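Local structure of putative flagellar motor switch protein FliN (Thermotoga maritima, 1O6A) at residues V60-I65 with R90-E96. The protein is probably a component of the flagellar C-ring that takes part in switching the direction of motor rotation. Numbering follows the deposited sequence.
Sequences VNGKLI and RLELLNE
A bend at chi2 (-73°) followed by two extended torsions carries the Lys63 chain alongside Leu93 to Glu96, whose own side chain runs straight beyond CG. There Lys63 NZ donates to the anti lone pair of Glu96 OE1 at 3.1 Å, forming a salt bridge. On the way the lysine methylenes skirt the carbonyl oxygen of Leu93, CE lying beyond it at 3.5 Å from Leu93 O. With an alanine at Lys63, the Glu96 carboxylate is likely to lose this cationic mate, and the Leu93 carbonyl its aliphatic cover. Deeper in, Leu94 CD2 meets Val60 CG1 at 3.9 Å, close to the type I' turn that joins strands 56-60 and 63-73; Leu21 of strand 20-33 touches both side chains. Leu93 CD1 reaches Ile65 CG2 at 4.0 Å, while Ile65 CD1 rests against Arg90 CG and CD, the two side chains crossing at about a right angle. Arg90 NE bonds to Val85 O, and NH1 to Val37 O and Met40 O of the second subunit. Helix segment 90-94, antiparallel to strand 63-65 (175°), therefore meets the turn and the start of strand 63-73 mainly through aliphatic packing, with one charged pair that probably helps to hold the last residue near the turn.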
loop_
_atom_site.group_PDB
_atom_site.type_symbol
_atom_site.label_atom_id
_atom_site.label_comp_id
_atom_site.label_asym_id
_atom_site.label_seq_id
_atom_site.Cartn_x
_atom_site.Cartn_y
_atom_site.Cartn_z
ATOM N N VAL A 60 1.270 -8.958 -2.462
ATOM C CA VAL A 60 1.610 -9.397 -3.794
ATOM C C VAL A 60 0.308 -9.852 -4.404
ATOM O O VAL A 60 -0.385 -10.684 -3.823
ATOM C CB VAL A 60 2.712 -10.474 -3.786
ATOM C CG1 VAL A 60 3.025 -10.912 -5.232
ATOM C CG2 VAL A 60 3.965 -9.933 -3.165
ATOM N N ASN A 61 -0.065 -9.251 -5.545
ATOM C CA ASN A 61 -1.393 -9.419 -6.114
ATOM C C ASN A 61 -2.480 -9.416 -5.040
ATOM O O ASN A 61 -3.360 -10.267 -5.034
ATOM C CB ASN A 61 -1.465 -10.705 -6.951
ATOM C CG ASN A 61 -0.621 -10.652 -8.197
ATOM O OD1 ASN A 61 -0.030 -9.636 -8.540
ATOM N ND2 ASN A 61 -0.567 -11.776 -8.900
ATOM N N GLY A 62 -2.398 -8.474 -4.107
ATOM C CA GLY A 62 -3.435 -8.312 -3.093
ATOM C C GLY A 62 -3.360 -9.222 -1.883
ATOM O O GLY A 62 -4.208 -9.140 -1.020
ATOM N N LYS A 63 -2.359 -10.094 -1.817
ATOM C CA LYS A 63 -2.216 -11.052 -0.709
ATOM C C LYS A 63 -1.067 -10.611 0.192
ATOM O O LYS A 63 -0.003 -10.302 -0.286
ATOM C CB LYS A 63 -1.898 -12.455 -1.263
ATOM C CG LYS A 63 -2.956 -13.008 -2.210
ATOM C CD LYS A 63 -4.227 -13.428 -1.484
ATOM C CE LYS A 63 -5.271 -13.970 -2.505
ATOM N NZ LYS A 63 -6.645 -14.133 -1.909
ATOM N N LEU A 64 -1.293 -10.575 1.493
ATOM C CA LEU A 64 -0.264 -10.189 2.442
ATOM C C LEU A 64 0.731 -11.317 2.565
ATOM O O LEU A 64 0.378 -12.413 2.992
ATOM C CB LEU A 64 -0.889 -9.898 3.800
ATOM C CG LEU A 64 0.086 -9.522 4.895
ATOM C CD1 LEU A 64 0.665 -8.152 4.641
ATOM C CD2 LEU A 64 -0.636 -9.619 6.240
ATOM N N ILE A 65 1.964 -11.104 2.126
ATOM C CA ILE A 65 2.968 -12.170 2.299
ATOM C C ILE A 65 4.120 -11.774 3.210
ATOM O O ILE A 65 4.897 -12.629 3.636
ATOM C CB ILE A 65 3.515 -12.668 0.975
ATOM C CG1 ILE A 65 4.237 -11.584 0.233
ATOM C CG2 ILE A 65 2.422 -13.300 0.057
ATOM C CD1 ILE A 65 5.446 -12.136 -0.450
ATOM N N ARG A 90 3.819 -18.666 0.279
ATOM C CA ARG A 90 3.654 -17.578 -0.689
ATOM C C ARG A 90 2.950 -18.139 -1.946
ATOM O O ARG A 90 2.048 -17.518 -2.507
ATOM C CB ARG A 90 5.018 -16.988 -1.086
ATOM C CG ARG A 90 5.747 -16.239 -0.007
ATOM C CD ARG A 90 7.188 -15.898 -0.330
ATOM N NE ARG A 90 8.053 -16.230 0.795
ATOM C CZ ARG A 90 9.356 -16.027 0.842
ATOM N NH1 ARG A 90 10.018 -15.507 -0.195
ATOM N NH2 ARG A 90 10.009 -16.368 1.951
ATOM N N LEU A 91 3.372 -19.317 -2.376
ATOM C CA LEU A 91 2.720 -19.993 -3.497
ATOM C C LEU A 91 1.262 -20.280 -3.236
ATOM O O LEU A 91 0.423 -20.107 -4.130
ATOM C CB LEU A 91 3.419 -21.317 -3.794
ATOM C CG LEU A 91 4.453 -21.254 -4.892
ATOM C CD1 LEU A 91 5.031 -22.656 -5.088
ATOM C CD2 LEU A 91 3.835 -20.701 -6.212
ATOM N N GLU A 92 0.970 -20.772 -2.035
ATOM C CA GLU A 92 -0.387 -21.162 -1.664
ATOM C C GLU A 92 -1.291 -19.947 -1.741
ATOM O O GLU A 92 -2.378 -20.010 -2.299
ATOM C CB GLU A 92 -0.438 -21.740 -0.243
ATOM C CG GLU A 92 0.057 -23.180 -0.117
ATOM C CD GLU A 92 0.262 -23.642 1.332
ATOM O OE1 GLU A 92 0.018 -22.862 2.288
ATOM O OE2 GLU A 92 0.679 -24.808 1.522
ATOM N N LEU A 93 -0.835 -18.843 -1.166
ATOM C CA LEU A 93 -1.637 -17.629 -1.083
ATOM C C LEU A 93 -1.891 -17.052 -2.459
ATOM O O LEU A 93 -2.975 -16.545 -2.738
ATOM C CB LEU A 93 -0.914 -16.582 -0.250
ATOM C CG LEU A 93 -1.003 -16.719 1.260
ATOM C CD1 LEU A 93 0.027 -15.849 1.922
ATOM C CD2 LEU A 93 -2.394 -16.324 1.741
ATOM N N LEU A 94 -0.867 -17.092 -3.308
ATOM C CA LEU A 94 -0.975 -16.557 -4.659
ATOM C C LEU A 94 -1.857 -17.445 -5.516
ATOM O O LEU A 94 -2.391 -16.989 -6.519
ATOM C CB LEU A 94 0.405 -16.431 -5.315
ATOM C CG LEU A 94 1.255 -15.337 -4.693
ATOM C CD1 LEU A 94 2.672 -15.412 -5.202
ATOM C CD2 LEU A 94 0.629 -13.975 -4.964
ATOM N N ASN A 95 -1.999 -18.709 -5.122
ATOM C CA ASN A 95 -2.839 -19.681 -5.851
ATOM C C ASN A 95 -4.293 -19.730 -5.375
ATOM O O ASN A 95 -5.117 -20.434 -5.974
ATOM C CB ASN A 95 -2.234 -21.090 -5.784
ATOM C CG ASN A 95 -1.344 -21.382 -6.955
ATOM O OD1 ASN A 95 -0.226 -20.878 -7.033
ATOM N ND2 ASN A 95 -1.835 -22.196 -7.890
ATOM N N GLU A 96 -4.606 -19.013 -4.296
ATOM C CA GLU A 96 -6.001 -18.763 -3.931
ATOM C C GLU A 96 -6.719 -18.039 -5.083
ATOM O O GLU A 96 -6.181 -17.116 -5.717
ATOM C CB GLU A 96 -6.089 -17.927 -2.652
ATOM C CG GLU A 96 -5.679 -18.681 -1.392
ATOM C CD GLU A 96 -5.748 -17.826 -0.127
ATOM O OE1 GLU A 96 -5.797 -16.571 -0.219
ATOM O OE2 GLU A 96 -5.745 -18.421 0.975
ATOM O OXT GLU A 96 -7.854 -18.379 -5.428
#